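Side-chain contacts in GNA33 (Neisseria gonorrhoeae FA 1090, PDB 2G5D), which probably cleaves the glycosidic bond between MurNAc and GlcNAc in peptidoglycan as a lytic transglycosylase, forming a 1,6-anhydro bond in the MurNAc product: residues 63-68 with 79-84; 272-277 with 302-307; 354-359 with 365-370. All coordinates share one frame; numbering follows the deposited sequence.

Contact 1: 63-68 with 79-84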
ATOM      1  N   GLN A  63      -2.437 -15.796 -11.559  1.00 27.65           N
ATOM      2  CA  GLN A  63      -3.609 -15.088 -11.014  1.00 27.97           C
ATOM      3  C   GLN A  63      -3.262 -13.638 -10.656  1.00 27.61           C
ATOM      4  O   GLN A  63      -3.962 -12.699 -11.043  1.00 27.75           O
ATOM      5  CB  GLN A  63      -4.148 -15.797  -9.770  1.00 28.24           C
ATOM      6  CG  GLN A  63      -4.937 -17.062 -10.074  1.00 29.08           C
ATOM      7  CD  GLN A  63      -5.302 -17.799  -8.823  1.00 27.08           C
ATOM      8  OE1 GLN A  63      -4.428 -18.308  -8.110  1.00 29.69           O
ATOM      9  NE2 GLN A  63      -6.569 -17.869  -8.537  1.00 24.60           N
ATOM     10  N   SER A  64      -2.173 -13.456  -9.919  1.00 28.09           N
ATOM     11  CA  SER A  64      -1.779 -12.134  -9.454  1.00 28.13           C
ATOM     12  C   SER A  64      -1.452 -11.218 -10.650  1.00 27.90           C
ATOM     13  O   SER A  64      -1.926 -10.072 -10.711  1.00 28.06           O
ATOM     14  CB  SER A  64      -0.603 -12.287  -8.489  1.00 28.74           C
ATOM     15  OG  SER A  64      -0.266 -11.078  -7.850  1.00 28.65           O
ATOM     16  N   PHE A  65      -0.687 -11.721 -11.623  1.00 28.03           N
ATOM     17  CA  PHE A  65      -0.367 -10.933 -12.851  1.00 28.24           C
ATOM     18  C   PHE A  65      -1.608 -10.499 -13.644  1.00 27.72           C
ATOM     19  O   PHE A  65      -1.685  -9.360 -14.112  1.00 27.94           O
ATOM     20  CB  PHE A  65       0.636 -11.667 -13.773  1.00 28.63           C
ATOM     21  CG  PHE A  65       1.137 -10.811 -14.928  1.00 28.81           C
ATOM     22  CD1 PHE A  65       1.915  -9.677 -14.699  1.00 30.43           C
ATOM     23  CD2 PHE A  65       0.809 -11.137 -16.241  1.00 29.82           C
ATOM     24  CE1 PHE A  65       2.360  -8.879 -15.768  1.00 28.87           C
ATOM     25  CE2 PHE A  65       1.254 -10.352 -17.330  1.00 26.28           C
ATOM     26  CZ  PHE A  65       2.035  -9.227 -17.094  1.00 28.27           C
ATOM     27  N   ARG A  66      -2.554 -11.426 -13.817  1.00 27.70           N
ATOM     28  CA  ARG A  66      -3.843 -11.188 -14.497  1.00 27.34           C
ATOM     29  C   ARG A  66      -4.657 -10.072 -13.855  1.00 27.60           C
ATOM     30  O   ARG A  66      -5.264  -9.265 -14.564  1.00 26.88           O
ATOM     31  CB  ARG A  66      -4.712 -12.475 -14.540  1.00 28.58           C
ATOM     32  CG  ARG A  66      -4.388 -13.524 -15.644  1.00 27.70           C
ATOM     33  CD  ARG A  66      -5.605 -14.460 -15.780  1.00 27.47           C
ATOM     34  NE  ARG A  66      -5.353 -15.637 -16.613  1.00 28.13           N
ATOM     35  CZ  ARG A  66      -6.277 -16.550 -16.929  1.00 29.20           C
ATOM     36  NH1 ARG A  66      -7.524 -16.421 -16.494  1.00 26.52           N
ATOM     37  NH2 ARG A  66      -5.951 -17.596 -17.682  1.00 27.42           N
ATOM     38  N   LEU A  67      -4.672 -10.019 -12.516  1.00 26.35           N
ATOM     39  CA  LEU A  67      -5.329  -8.919 -11.791  1.00 26.57           C
ATOM     40  C   LEU A  67      -4.695  -7.543 -12.117  1.00 26.84           C
ATOM     41  O   LEU A  67      -5.400  -6.559 -12.345  1.00 25.67           O
ATOM     42  CB  LEU A  67      -5.312  -9.190 -10.269  1.00 26.45           C
ATOM     43  CG  LEU A  67      -6.120 -10.362  -9.700  1.00 26.40           C
ATOM     44  CD1 LEU A  67      -5.606 -10.829  -8.313  1.00 30.64           C
ATOM     45  CD2 LEU A  67      -7.583 -10.047  -9.611  1.00 27.10           C
ATOM     46  N   GLY A  68      -3.366  -7.478 -12.134  1.00 26.54           N
ATOM     47  CA  GLY A  68      -2.675  -6.242 -12.483  1.00 27.53           C
ATOM     48  C   GLY A  68      -2.950  -5.798 -13.922  1.00 27.97           C
ATOM     49  O   GLY A  68      -3.022  -4.608 -14.186  1.00 29.39           O
ATOM     50  N   GLN A  79       0.992  -4.988 -23.617  1.00 30.15           N
ATOM     51  CA  GLN A  79      -0.252  -5.458 -24.228  1.00 30.20           C
ATOM     52  C   GLN A  79      -0.240  -6.952 -24.534  1.00 29.63           C
ATOM     53  O   GLN A  79      -1.186  -7.664 -24.201  1.00 29.25           O
ATOM     54  CB  GLN A  79      -0.561  -4.697 -25.534  1.00 29.82           C
ATOM     55  CG  GLN A  79      -0.634  -3.172 -25.418  1.00 31.34           C
ATOM     56  CD  GLN A  79       0.668  -2.468 -25.816  1.00 31.17           C
ATOM     57  OE1 GLN A  79       1.773  -2.960 -25.566  1.00 31.38           O
ATOM     58  NE2 GLN A  79       0.531  -1.307 -26.435  1.00 31.14           N
ATOM     59  N   ASP A  80       0.818  -7.398 -25.214  1.00 29.08           N
ATOM     60  CA  ASP A  80       1.010  -8.803 -25.584  1.00 28.35           C
ATOM     61  C   ASP A  80       1.139  -9.780 -24.396  1.00 28.07           C
ATOM     62  O   ASP A  80       0.468 -10.825 -24.386  1.00 27.51           O
ATOM     63  CB  ASP A  80       2.210  -8.942 -26.538  1.00 27.93           C
ATOM     64  CG  ASP A  80       1.844  -8.666 -27.974  1.00 28.14           C
ATOM     65  OD1 ASP A  80       2.776  -8.617 -28.808  1.00 27.88           O
ATOM     66  OD2 ASP A  80       0.628  -8.510 -28.280  1.00 27.58           O
ATOM     67  N   VAL A  81       1.980  -9.457 -23.412  1.00 28.06           N
ATOM     68  CA  VAL A  81       2.058 -10.299 -22.195  1.00 28.11           C
ATOM     69  C   VAL A  81       0.720 -10.363 -21.440  1.00 29.26           C
ATOM     70  O   VAL A  81       0.299 -11.432 -20.988  1.00 29.42           O
ATOM     71  CB  VAL A  81       3.267  -9.965 -21.242  1.00 28.72           C
ATOM     72  CG1 VAL A  81       4.620 -10.334 -21.912  1.00 26.86           C
ATOM     73  CG2 VAL A  81       3.238  -8.486 -20.747  1.00 26.97           C
ATOM     74  N   CYS A  82       0.041  -9.225 -21.317  1.00 29.84           N
ATOM     75  CA  CYS A  82      -1.281  -9.216 -20.663  1.00 29.77           C
ATOM     76  C   CYS A  82      -2.356 -10.012 -21.413  1.00 29.46           C
ATOM     77  O   CYS A  82      -3.130 -10.749 -20.795  1.00 28.83           O
ATOM     78  CB  CYS A  82      -1.723  -7.792 -20.347  1.00 30.55           C
ATOM     79  SG  CYS A  82      -0.902  -7.156 -18.868  1.00 30.33           S
ATOM     80  N   ALA A  83      -2.402  -9.868 -22.740  1.00 29.46           N
ATOM     81  CA  ALA A  83      -3.295 -10.683 -23.557  1.00 29.93           C
ATOM     82  C   ALA A  83      -2.965 -12.171 -23.393  1.00 29.84           C
ATOM     83  O   ALA A  83      -3.858 -13.000 -23.177  1.00 29.20           O
ATOM     84  CB  ALA A  83      -3.224 -10.269 -25.031  1.00 29.28           C
ATOM     85  N   GLN A  84      -1.677 -12.496 -23.466  1.00 29.53           N
ATOM     86  CA  GLN A  84      -1.224 -13.888 -23.403  1.00 29.43           C
ATOM     87  C   GLN A  84      -1.476 -14.521 -22.026  1.00 29.46           C
ATOM     88  O   GLN A  84      -1.761 -15.718 -21.936  1.00 28.51           O
ATOM     89  CB  GLN A  84       0.261 -13.975 -23.755  1.00 29.91           C
ATOM     90  CG  GLN A  84       0.755 -15.401 -23.985  1.00 30.07           C
ATOM     91  CD  GLN A  84       0.025 -16.088 -25.138  1.00 29.18           C
ATOM     92  OE1 GLN A  84      -0.393 -15.434 -26.091  1.00 30.43           O
ATOM     93  NE2 GLN A  84      -0.124 -17.407 -25.056  1.00 28.77           N
TER
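F65 reaches from helix 58-72 to helix 79-86 and meets it with the far end of its ring. The CZ atom of F65 lies 3.9 Å from CG2 of V81, a methyl that sits at the ring edge, close to the ring plane, and the two side chains cross at about a right angle. CZ of F65 also touches SG of C82 at 4.0 Å. That sulfur lies obliquely to the ring, 4.8 Å from the F65 centroid and 43° off the ring normal, which makes a Cys sulfur-aromatic contact. Beside CZ, the CE2 atom of F65 is 3.9 Å from the backbone O of V81, which lies in the plane of the ring at its edge. No hydrogen bond joins the two segments; they meet through a buried apolar patch of three residues.

The ring can span the gap because CG of F65 is anti to the backbone N (chi1 -172°), while its CB already points at the other helix. C82 is half of the disulfide with C69, one residue beyond the end of 63-68. Two consecutive helices are thus cross-linked covalently right beside the F65 ring, and the disulfide probably helps hold the sulfur against it. Helix 92-102 packs against the same patch, with F98 touching F65 and Y102 touching V81, while M371 of strand 365-375 also meets F65. At the polar margin, R66 gives NE to the carbonyl of A85 in helix 79-86 and NH2 to that of T88, just past its end.

Contact 2: 272-277 with 302-307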
ATOM      1  N   GLY A 272       3.078   5.228  18.656  1.00 34.42           N
ATOM      2  CA  GLY A 272       3.982   4.302  19.339  1.00 34.91           C
ATOM      3  C   GLY A 272       5.274   4.932  19.837  1.00 34.97           C
ATOM      4  O   GLY A 272       5.748   4.597  20.920  1.00 34.77           O
ATOM      5  N   ARG A 273       5.838   5.841  19.042  1.00 35.48           N
ATOM      6  CA  ARG A 273       7.026   6.597  19.438  1.00 36.26           C
ATOM      7  C   ARG A 273       6.663   7.682  20.437  1.00 36.50           C
ATOM      8  O   ARG A 273       7.473   8.021  21.300  1.00 36.84           O
ATOM      9  CB  ARG A 273       7.747   7.207  18.229  1.00 36.06           C
ATOM     10  CG  ARG A 273       8.435   6.191  17.325  1.00 36.54           C
ATOM     11  CD  ARG A 273       9.283   6.852  16.229  1.00 37.28           C
ATOM     12  NE  ARG A 273       9.223   6.071  14.994  1.00 39.30           N
ATOM     13  CZ  ARG A 273       8.548   6.429  13.901  1.00 40.50           C
ATOM     14  NH1 ARG A 273       7.894   7.589  13.852  1.00 40.62           N
ATOM     15  NH2 ARG A 273       8.539   5.628  12.842  1.00 41.66           N
ATOM     16  N   TYR A 274       5.451   8.227  20.321  1.00 36.83           N
ATOM     17  CA  TYR A 274       4.951   9.196  21.295  1.00 37.30           C
ATOM     18  C   TYR A 274       4.796   8.572  22.689  1.00 37.52           C
ATOM     19  O   TYR A 274       5.245   9.144  23.686  1.00 38.27           O
ATOM     20  CB  TYR A 274       3.628   9.821  20.838  1.00 37.12           C
ATOM     21  CG  TYR A 274       2.998  10.717  21.888  1.00 37.10           C
ATOM     22  CD1 TYR A 274       3.444  12.027  22.065  1.00 36.96           C
ATOM     23  CD2 TYR A 274       1.972  10.249  22.719  1.00 36.29           C
ATOM     24  CE1 TYR A 274       2.883  12.860  23.038  1.00 37.28           C
ATOM     25  CE2 TYR A 274       1.402  11.074  23.695  1.00 36.61           C
ATOM     26  CZ  TYR A 274       1.866  12.381  23.845  1.00 36.96           C
ATOM     27  OH  TYR A 274       1.319  13.214  24.798  1.00 37.13           O
ATOM     28  N   MET A 275       4.161   7.404  22.747  1.00 37.64           N
ATOM     29  CA  MET A 275       3.906   6.700  24.000  1.00 37.50           C
ATOM     30  C   MET A 275       5.167   6.250  24.735  1.00 38.01           C
ATOM     31  O   MET A 275       5.176   6.192  25.964  1.00 37.90           O
ATOM     32  CB  MET A 275       3.016   5.489  23.737  1.00 37.49           C
ATOM     33  CG  MET A 275       1.564   5.838  23.458  1.00 36.83           C
ATOM     34  SD  MET A 275       0.621   4.375  23.063  1.00 37.14           S
ATOM     35  CE  MET A 275       0.252   3.745  24.690  1.00 35.32           C
ATOM     36  N   ALA A 276       6.222   5.942  23.977  1.00 38.46           N
ATOM     37  CA  ALA A 276       7.465   5.381  24.511  1.00 38.46           C
ATOM     38  C   ALA A 276       8.258   6.374  25.355  1.00 39.20           C
ATOM     39  O   ALA A 276       8.812   6.011  26.404  1.00 38.96           O
ATOM     40  CB  ALA A 276       8.320   4.842  23.388  1.00 38.36           C
ATOM     41  N   ASP A 277       8.321   7.620  24.893  1.00 39.87           N
ATOM     42  CA  ASP A 277       8.994   8.675  25.641  1.00 40.40           C
ATOM     43  C   ASP A 277       8.017   9.559  26.419  1.00 40.29           C
ATOM     44  O   ASP A 277       8.282  10.746  26.627  1.00 40.79           O
ATOM     45  CB  ASP A 277       9.887   9.512  24.717  1.00 40.86           C
ATOM     46  CG  ASP A 277       9.113  10.161  23.581  1.00 41.49           C
ATOM     47  OD1 ASP A 277       9.324   9.754  22.416  1.00 43.00           O
ATOM     48  OD2 ASP A 277       8.311  11.082  23.853  1.00 42.47           O
ATOM     49  N   LEU A 302      -6.529   8.184  25.934  1.00 27.01           N
ATOM     50  CA  LEU A 302      -6.961   7.823  24.570  1.00 27.27           C
ATOM     51  C   LEU A 302      -6.941   8.996  23.603  1.00 27.57           C
ATOM     52  O   LEU A 302      -6.329   8.916  22.511  1.00 27.02           O
ATOM     53  CB  LEU A 302      -8.389   7.259  24.611  1.00 28.01           C
ATOM     54  CG  LEU A 302      -8.926   6.186  23.643  1.00 28.85           C
ATOM     55  CD1 LEU A 302     -10.342   6.531  23.170  1.00 29.66           C
ATOM     56  CD2 LEU A 302      -8.012   5.911  22.471  1.00 28.06           C
ATOM     57  N   ALA A 303      -7.639  10.073  23.982  1.00 27.13           N
ATOM     58  CA  ALA A 303      -7.741  11.276  23.144  1.00 27.23           C
ATOM     59  C   ALA A 303      -6.361  11.877  22.860  1.00 27.38           C
ATOM     60  O   ALA A 303      -5.992  12.097  21.698  1.00 27.08           O
ATOM     61  CB  ALA A 303      -8.667  12.304  23.791  1.00 26.85           C
ATOM     62  N   GLU A 304      -5.596  12.104  23.924  1.00 27.29           N
ATOM     63  CA  GLU A 304      -4.242  12.649  23.851  1.00 27.63           C
ATOM     64  C   GLU A 304      -3.330  11.931  22.848  1.00 27.96           C
ATOM     65  O   GLU A 304      -2.663  12.569  22.031  1.00 28.18           O
ATOM     66  CB  GLU A 304      -3.625  12.552  25.242  1.00 27.37           C
ATOM     67  CG  GLU A 304      -2.192  13.015  25.366  1.00 26.69           C
ATOM     68  CD  GLU A 304      -1.531  12.450  26.608  1.00 24.79           C
ATOM     69  OE1 GLU A 304      -2.227  12.282  27.631  1.00 25.41           O
ATOM     70  OE2 GLU A 304      -0.324  12.160  26.557  1.00 23.95           O
ATOM     71  N   VAL A 305      -3.282  10.607  22.945  1.00 28.46           N
ATOM     72  CA  VAL A 305      -2.338   9.799  22.195  1.00 28.60           C
ATOM     73  C   VAL A 305      -2.759   9.729  20.729  1.00 29.43           C
ATOM     74  O   VAL A 305      -1.935   9.992  19.842  1.00 29.61           O
ATOM     75  CB  VAL A 305      -2.172   8.380  22.808  1.00 29.01           C
ATOM     76  CG1 VAL A 305      -1.430   7.450  21.848  1.00 28.23           C
ATOM     77  CG2 VAL A 305      -1.422   8.461  24.124  1.00 28.11           C
ATOM     78  N   LEU A 306      -4.039   9.417  20.491  1.00 29.59           N
ATOM     79  CA  LEU A 306      -4.599   9.358  19.130  1.00 30.03           C
ATOM     80  C   LEU A 306      -4.499  10.704  18.406  1.00 29.97           C
ATOM     81  O   LEU A 306      -4.118  10.755  17.236  1.00 30.70           O
ATOM     82  CB  LEU A 306      -6.038   8.843  19.156  1.00 29.77           C
ATOM     83  CG  LEU A 306      -6.278   7.342  18.909  1.00 30.44           C
ATOM     84  CD1 LEU A 306      -5.305   6.418  19.629  1.00 29.83           C
ATOM     85  CD2 LEU A 306      -7.702   6.971  19.249  1.00 30.83           C
ATOM     86  N   GLY A 307      -4.801  11.790  19.116  1.00 29.33           N
ATOM     87  CA  GLY A 307      -4.649  13.133  18.571  1.00 29.16           C
ATOM     88  C   GLY A 307      -3.245  13.575  18.173  1.00 28.68           C
ATOM     89  O   GLY A 307      -3.091  14.571  17.493  1.00 28.78           O
TER
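Y274 is the long arm of this contact, running from helix 271-276 to helix 302-306. Its CB points toward the other segment and CG stands anti to the backbone N, which aims the ring across the gap. Along one edge, CD2 of Y274 comes to 4.1 Å from CG2 of V305, and the next atom, CE2, lies 3.9 Å from that same methyl, near the plane of the ring. At the tip, the phenol OH of Y274 donates a hydrogen bond of 2.6 Å to OE2 of E304. This oxygen lies in the plane of the ring and is approached on its anti side, with the phenol oxygen 18° out of the carboxylate plane. Ring and carboxylate are nearly perpendicular, 86° apart.

V305 serves both neighbours. Its CG2 takes the tyrosine, while its CG1 packs 3.8 Å from CG of M275 and 3.9 Å from SD of M275. The methionine, bent at chi3, continues into a hydrophobic cluster with I291, Y294 and M295 of helix 288-297. The short helical segments run at 122° to each other, with M275 and V305 nearest at the backbone, and both lie within the range of the MltA-specific insert domain.

E304 is held by more than one partner: OE2 is also hydrogen-bonded to the OH of Y280, and OE1 forms a salt bridge with R301. K278 NZ is a weak partner of the Y274 OH. Two phenols and an arginine around one carboxylate would probably stabilise its negative charge, so the short phenol-carboxylate bond is probably charge-assisted, beside the apolar packing round V305.

Contact 3: 354-359 with 365-370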
ATOM      1  N   PHE A 354      10.619 -11.495  -8.479  1.00 29.18           N
ATOM      2  CA  PHE A 354      11.033 -12.606  -7.639  1.00 29.35           C
ATOM      3  C   PHE A 354      11.772 -12.122  -6.399  1.00 29.59           C
ATOM      4  O   PHE A 354      12.740 -11.357  -6.507  1.00 30.23           O
ATOM      5  CB  PHE A 354      11.894 -13.578  -8.425  1.00 28.33           C
ATOM      6  CG  PHE A 354      11.975 -14.920  -7.804  1.00 30.18           C
ATOM      7  CD1 PHE A 354      11.109 -15.944  -8.220  1.00 29.27           C
ATOM      8  CD2 PHE A 354      12.900 -15.175  -6.791  1.00 28.62           C
ATOM      9  CE1 PHE A 354      11.165 -17.221  -7.622  1.00 28.25           C
ATOM     10  CE2 PHE A 354      12.972 -16.439  -6.201  1.00 29.00           C
ATOM     11  CZ  PHE A 354      12.095 -17.460  -6.617  1.00 28.74           C
ATOM     12  N   VAL A 355      11.311 -12.580  -5.230  1.00 29.55           N
ATOM     13  CA  VAL A 355      11.870 -12.205  -3.939  1.00 29.43           C
ATOM     14  C   VAL A 355      12.361 -13.455  -3.242  1.00 28.84           C
ATOM     15  O   VAL A 355      11.601 -14.387  -2.994  1.00 27.70           O
ATOM     16  CB  VAL A 355      10.842 -11.429  -3.031  1.00 29.94           C
ATOM     17  CG1 VAL A 355      11.485 -11.000  -1.681  1.00 30.20           C
ATOM     18  CG2 VAL A 355      10.338 -10.222  -3.733  1.00 31.28           C
ATOM     19  N   ALA A 356      13.672 -13.464  -3.001  1.00 28.79           N
ATOM     20  CA  ALA A 356      14.360 -14.432  -2.185  1.00 28.70           C
ATOM     21  C   ALA A 356      14.604 -13.828  -0.798  1.00 28.47           C
ATOM     22  O   ALA A 356      15.408 -12.907  -0.631  1.00 27.98           O
ATOM     23  CB  ALA A 356      15.700 -14.806  -2.848  1.00 28.52           C
ATOM     24  N   THR A 357      13.904 -14.349   0.207  1.00 28.77           N
ATOM     25  CA  THR A 357      14.042 -13.809   1.556  1.00 28.61           C
ATOM     26  C   THR A 357      13.888 -14.888   2.632  1.00 28.39           C
ATOM     27  O   THR A 357      14.120 -16.068   2.366  1.00 27.85           O
ATOM     28  CB  THR A 357      13.145 -12.516   1.757  1.00 28.15           C
ATOM     29  OG1 THR A 357      13.387 -11.929   3.039  1.00 27.20           O
ATOM     30  CG2 THR A 357      11.662 -12.792   1.560  1.00 28.14           C
ATOM     31  N   ALA A 358      13.552 -14.479   3.848  1.00 29.52           N
ATOM     32  CA  ALA A 358      13.234 -15.421   4.916  1.00 29.94           C
ATOM     33  C   ALA A 358      11.799 -15.210   5.398  1.00 30.28           C
ATOM     34  O   ALA A 358      11.344 -14.071   5.533  1.00 29.52           O
ATOM     35  CB  ALA A 358      14.212 -15.279   6.058  1.00 30.23           C
ATOM     36  N   HIS A 359      11.092 -16.315   5.626  1.00 30.99           N
ATOM     37  CA  HIS A 359       9.767 -16.289   6.240  1.00 32.36           C
ATOM     38  C   HIS A 359       9.814 -15.598   7.616  1.00 33.19           C
ATOM     39  O   HIS A 359      10.623 -15.976   8.453  1.00 33.96           O
ATOM     40  CB  HIS A 359       9.206 -17.707   6.346  1.00 31.64           C
ATOM     41  CG  HIS A 359       7.753 -17.755   6.705  1.00 32.99           C
ATOM     42  ND1 HIS A 359       7.291 -17.515   7.983  1.00 32.21           N
ATOM     43  CD2 HIS A 359       6.659 -18.021   5.953  1.00 31.84           C
ATOM     44  CE1 HIS A 359       5.976 -17.623   7.998  1.00 31.92           C
ATOM     45  NE2 HIS A 359       5.569 -17.933   6.779  1.00 32.76           N
ATOM     46  N   ALA A 365      13.451 -20.437   4.189  1.00 37.48           N
ATOM     47  CA  ALA A 365      13.532 -19.761   2.895  1.00 35.68           C
ATOM     48  C   ALA A 365      12.145 -19.433   2.335  1.00 34.99           C
ATOM     49  O   ALA A 365      11.275 -20.317   2.235  1.00 33.94           O
ATOM     50  CB  ALA A 365      14.351 -20.601   1.894  1.00 35.64           C
ATOM     51  N   LEU A 366      11.958 -18.158   1.989  1.00 32.80           N
ATOM     52  CA  LEU A 366      10.707 -17.669   1.445  1.00 32.67           C
ATOM     53  C   LEU A 366      11.031 -17.115   0.054  1.00 31.30           C
ATOM     54  O   LEU A 366      11.491 -15.999  -0.044  1.00 30.36           O
ATOM     55  CB  LEU A 366      10.149 -16.543   2.325  1.00 32.04           C
ATOM     56  CG  LEU A 366       8.648 -16.254   2.428  1.00 33.69           C
ATOM     57  CD1 LEU A 366       8.388 -14.778   2.158  1.00 30.20           C
ATOM     58  CD2 LEU A 366       7.761 -17.147   1.553  1.00 35.30           C
ATOM     59  N   ASN A 367      10.829 -17.932  -0.982  1.00 31.93           N
ATOM     60  CA  ASN A 367      11.146 -17.572  -2.391  1.00 32.31           C
ATOM     61  C   ASN A 367       9.874 -17.583  -3.229  1.00 32.43           C
ATOM     62  O   ASN A 367       9.188 -18.612  -3.348  1.00 32.70           O
ATOM     63  CB  ASN A 367      12.193 -18.527  -3.024  1.00 31.85           C
ATOM     64  CG  ASN A 367      13.478 -18.666  -2.196  1.00 32.13           C
ATOM     65  OD1 ASN A 367      14.035 -17.700  -1.709  1.00 31.57           O
ATOM     66  ND2 ASN A 367      13.952 -19.889  -2.063  1.00 31.06           N
ATOM     67  N   ARG A 368       9.532 -16.433  -3.805  1.00 32.75           N
ATOM     68  CA  ARG A 368       8.216 -16.225  -4.353  1.00 31.29           C
ATOM     69  C   ARG A 368       8.261 -15.341  -5.581  1.00 29.89           C
ATOM     70  O   ARG A 368       8.889 -14.296  -5.551  1.00 29.89           O
ATOM     71  CB  ARG A 368       7.325 -15.534  -3.294  1.00 32.70           C
ATOM     72  CG  ARG A 368       6.919 -16.416  -2.102  1.00 34.89           C
ATOM     73  CD  ARG A 368       5.530 -17.001  -2.328  1.00 34.46           C
ATOM     74  NE  ARG A 368       5.290 -18.137  -1.447  1.00 36.50           N
ATOM     75  CZ  ARG A 368       4.692 -18.082  -0.255  1.00 39.47           C
ATOM     76  NH1 ARG A 368       4.244 -16.925   0.257  1.00 37.87           N
ATOM     77  NH2 ARG A 368       4.553 -19.216   0.446  1.00 39.26           N
ATOM     78  N   LEU A 369       7.594 -15.752  -6.653  1.00 28.37           N
ATOM     79  CA  LEU A 369       7.312 -14.814  -7.743  1.00 27.68           C
ATOM     80  C   LEU A 369       6.054 -14.033  -7.423  1.00 27.93           C
ATOM     81  O   LEU A 369       4.932 -14.527  -7.627  1.00 28.11           O
ATOM     82  CB  LEU A 369       7.167 -15.511  -9.104  1.00 27.34           C
ATOM     83  CG  LEU A 369       7.002 -14.536 -10.279  1.00 26.98           C
ATOM     84  CD1 LEU A 369       8.232 -13.644 -10.387  1.00 24.51           C
ATOM     85  CD2 LEU A 369       6.795 -15.335 -11.558  1.00 23.26           C
ATOM     86  N   ILE A 370       6.250 -12.801  -6.939  1.00 28.43           N
ATOM     87  CA  ILE A 370       5.152 -11.852  -6.663  1.00 27.27           C
ATOM     88  C   ILE A 370       4.998 -10.834  -7.783  1.00 26.66           C
ATOM     89  O   ILE A 370       5.781 -10.825  -8.694  1.00 26.11           O
ATOM     90  CB  ILE A 370       5.347 -11.162  -5.292  1.00 27.82           C
ATOM     91  CG1 ILE A 370       6.499 -10.150  -5.331  1.00 27.37           C
ATOM     92  CG2 ILE A 370       5.556 -12.261  -4.186  1.00 25.78           C
ATOM     93  CD1 ILE A 370       6.471  -9.094  -4.260  1.00 28.35           C
TER
HETATM   94  O   HOH W   1      15.610 -17.291   0.401  1.00 28.13           O
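With CG anti to the backbone N (chi1 -161°), the F354 ring is laid across the neighbouring strand, its CZ 3.7 Å from CB of N367. One face of that ring covers the carbonyl O of R368, 3.8 Å from its plane and offset toward the rim. CG of N367 is anti to its carbonyl carbon (chi1 -53°), which turns the amide so that OD1 of N367 lies 3.5 Å from CB of A356; a water donates to both this oxygen and the carbonyl of T357, bridging the strands.

The backbones form an antiparallel beta hairpin. V355 and R368 are a hydrogen-bonded pair, as are T357 and L366, and each pair exchanges two N-H...O bonds. On the other side of the sheet, CG2 of T357 runs alongside L366, 3.9 Å from CD1 of L366, and CG2 of V355 touches CD1 of I370 at 4.1 Å. CB of L366 lies 3.4 Å from the backbone N of H359, where the first strand has ended. CD2 of L366 sits 3.7 Å above the centre of the R368 guanidinium, whose NH1 is held by E337 and Y387.

The hairpin lies in the 3D domain, of the double-psi beta-barrel clan. Strand 403-413 pairs with the other edge of 352-358, and OG1 of T357 is hydrogen-bonded to T404 and T405. V385 of strand 384-391 covers V355 and I370. S61 of helix 58-72 bonds to the carbonyl of L369, and Q56, just before that helix, to N367 O and L369 N.

Contacts 1 and 3 are neighbours, with nearest atoms about 5 Å apart, and are linked through strand 365-375, on which contact 3 is built and whose M371 touches F65, and through helix 58-72, which carries 63-68 and bonds to L369. Contact 2 stands alone, its centre about 44 Å from that of contact 1, on the opposite side of the chain's centre and within the MltA-specific insert. Contact 1 is fully buried and purely apolar across its segments, with a disulfide alongside. Contact 2 is half buried, combining apolar packing with a phenol-carboxylate bond at the more exposed edge. Contact 3 buries the most surface and relies on backbone hydrogen bonds, its hairpin running from the buried F354-L369 end to the exposed end at A365.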